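Local coordinates for protein HI_1472 (Haemophilus influenzae, PDB 3PSH), which binds molybdate and tungstate in the periplasm and serves the MolBCA ABC transporter as its solute-binding protein for low-affinity molybdate import, at residues Q27-A32 / K39-V44. Numbering follows the deposited sequence.
With MOO (molybdate ion), chain B.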
loop_
_atom_site.group_PDB
_atom_site.type_symbol
_atom_site.label_atom_id
_atom_site.label_comp_id
_atom_site.label_asym_id
_atom_site.label_seq_id
_atom_site.Cartn_x
_atom_site.Cartn_y
_atom_site.Cartn_z
ATOM N N GLN A 27 -4.190 2.947 -3.904
ATOM C CA GLN A 27 -2.936 2.241 -4.248
ATOM C C GLN A 27 -2.601 2.481 -5.707
ATOM O O GLN A 27 -1.465 2.841 -6.080
ATOM C CB GLN A 27 -2.980 0.748 -3.993
ATOM C CG GLN A 27 -3.131 0.606 -2.432
ATOM C CD GLN A 27 -4.520 0.336 -1.999
ATOM O OE1 GLN A 27 -5.509 0.690 -2.644
ATOM N NE2 GLN A 27 -4.612 -0.319 -0.806
ATOM N N THR A 28 -3.614 2.263 -6.551
ATOM C CA THR A 28 -3.352 2.539 -7.977
ATOM C C THR A 28 -3.062 4.067 -8.178
ATOM O O THR A 28 -2.208 4.405 -8.987
ATOM C CB THR A 28 -4.583 2.211 -8.785
ATOM O OG1 THR A 28 -4.761 0.788 -8.852
ATOM C CG2 THR A 28 -4.478 2.795 -10.192
ATOM N N LEU A 29 -3.744 4.983 -7.458
ATOM C CA LEU A 29 -3.496 6.404 -7.586
ATOM C C LEU A 29 -2.013 6.691 -7.314
ATOM O O LEU A 29 -1.412 7.421 -8.055
ATOM C CB LEU A 29 -4.469 7.213 -6.656
ATOM C CG LEU A 29 -4.377 8.748 -6.749
ATOM C CD1 LEU A 29 -4.383 9.202 -8.282
ATOM C CD2 LEU A 29 -5.599 9.264 -6.012
ATOM N N ASN A 30 -1.452 6.130 -6.226
ATOM C CA ASN A 30 -0.075 6.440 -5.822
ATOM C C ASN A 30 0.846 5.879 -6.940
ATOM O O ASN A 30 1.796 6.516 -7.287
ATOM C CB ASN A 30 0.162 5.761 -4.449
ATOM C CG ASN A 30 1.588 5.944 -3.961
ATOM O OD1 ASN A 30 2.214 7.012 -4.202
ATOM N ND2 ASN A 30 2.078 4.937 -3.242
ATOM N N ILE A 31 0.548 4.691 -7.432
ATOM C CA ILE A 31 1.333 4.174 -8.614
ATOM C C ILE A 31 1.291 5.143 -9.791
ATOM O O ILE A 31 2.342 5.444 -10.388
ATOM C CB ILE A 31 0.971 2.688 -8.943
ATOM C CG1 ILE A 31 1.366 1.735 -7.774
ATOM C CG2 ILE A 31 1.547 2.298 -10.404
ATOM C CD1 ILE A 31 0.721 0.409 -7.825
ATOM N N ALA A 32 0.084 5.585 -10.148
ATOM C CA ALA A 32 -0.063 6.487 -11.310
ATOM C C ALA A 32 0.697 7.765 -11.097
ATOM O O ALA A 32 1.283 8.303 -12.086
ATOM C CB ALA A 32 -1.541 6.861 -11.585
ATOM N N LYS A 39 -1.936 13.676 -15.472
ATOM C CA LYS A 39 -2.619 14.500 -16.471
ATOM C C LYS A 39 -3.664 13.667 -17.232
ATOM O O LYS A 39 -4.499 14.211 -17.951
ATOM C CB LYS A 39 -1.632 14.883 -17.502
ATOM C CG LYS A 39 -0.745 16.040 -17.203
ATOM C CD LYS A 39 0.406 15.921 -18.210
ATOM C CE LYS A 39 1.716 16.467 -17.641
ATOM N NZ LYS A 39 2.530 15.455 -16.861
ATOM N N GLN A 40 -3.520 12.367 -17.155
ATOM C CA GLN A 40 -4.499 11.415 -17.754
ATOM C C GLN A 40 -5.604 10.975 -16.820
ATOM O O GLN A 40 -6.308 10.048 -17.122
ATOM C CB GLN A 40 -3.771 10.218 -18.358
ATOM C CG GLN A 40 -2.781 10.644 -19.426
ATOM C CD GLN A 40 -1.774 9.565 -19.704
ATOM O OE1 GLN A 40 -2.053 8.589 -20.410
ATOM N NE2 GLN A 40 -0.605 9.666 -19.018
ATOM N N ILE A 41 -5.715 11.618 -15.652
ATOM C CA ILE A 41 -6.781 11.237 -14.693
ATOM C C ILE A 41 -7.714 12.437 -14.465
ATOM O O ILE A 41 -7.234 13.563 -14.381
ATOM C CB ILE A 41 -6.084 10.919 -13.360
ATOM C CG1 ILE A 41 -5.280 9.603 -13.550
ATOM C CG2 ILE A 41 -7.094 10.750 -12.182
ATOM C CD1 ILE A 41 -4.180 9.390 -12.414
ATOM N N VAL A 42 -9.012 12.188 -14.361
ATOM C CA VAL A 42 -9.972 13.265 -14.171
ATOM C C VAL A 42 -10.892 13.026 -12.971
ATOM O O VAL A 42 -11.713 13.915 -12.652
ATOM C CB VAL A 42 -10.830 13.510 -15.412
ATOM C CG1 VAL A 42 -9.901 13.992 -16.568
ATOM C CG2 VAL A 42 -11.657 12.282 -15.679
ATOM N N GLY A 43 -10.782 11.833 -12.308
ATOM C CA GLY A 43 -11.459 11.705 -10.978
ATOM C C GLY A 43 -10.740 10.673 -10.127
ATOM O O GLY A 43 -9.989 9.878 -10.651
ATOM N N VAL A 44 -10.971 10.780 -8.838
ATOM C CA VAL A 44 -10.259 9.884 -7.909
ATOM C C VAL A 44 -11.231 9.577 -6.770
ATOM O O VAL A 44 -12.226 10.321 -6.605
ATOM C CB VAL A 44 -8.927 10.625 -7.344
ATOM C CG1 VAL A 44 -7.924 10.929 -8.455
ATOM C CG2 VAL A 44 -9.251 11.862 -6.553
HETATM MO MO MOO B . -4.377 -0.579 2.667
HETATM O O1 MOO B . -3.770 -0.847 4.223
HETATM O O2 MOO B . -5.818 -1.479 2.388
HETATM O O3 MOO B . -3.229 -1.074 1.513
HETATM O O4 MOO B . -4.490 1.106 2.482
#
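Leu-29 reaches from helix 26-34 to both Val-44 and Ile-41 on strand 41-44. Its CB leaves the helix in the direction of the strand, and CG lies anti to the backbone N (chi1 -177°), which carries the fork outward to the strand side chains. Both methyls reach Val-44, and CD1 also reaches Ile-41. CD2 rests on Val-44, 3.8 Å from its CG1, with Val-44 CB equally near. CD1 touches Val-44 CG1 at 3.9 Å and faces Ile-41 CD1 at 4.1 Å. The Leu-29 and Val-44 side chains cross at about a right angle. Three residues on, the methyl of Ala-32 meets Ile-41 CD1 at 3.7 Å, so this delta methyl touches both helix residues. Helix and strand belong to the beta-alpha-beta crossover formed by strand 21-24, helix 26-34 and strand 41-44; the axes of 27-32 and 41-44 run roughly antiparallel, at 150°. Strand 41-44 is the edge of a parallel four-stranded sheet; Val-23, on the adjoining strand, touches both Leu-29 and Ile-41, while Phe-151 of helix 132-151 also packs on Ile-41. The contact is buried and wholly apolar. Near the start of the same helix, Gln-27 turns to the ligand, its NE2 donating a bent hydrogen bond (2.8 Å, 139°) to molybdate O3. His-26, Tyr-196, Arg-243, Gly-279 and Tyr-280 supply further hydrogen bonds to the anion.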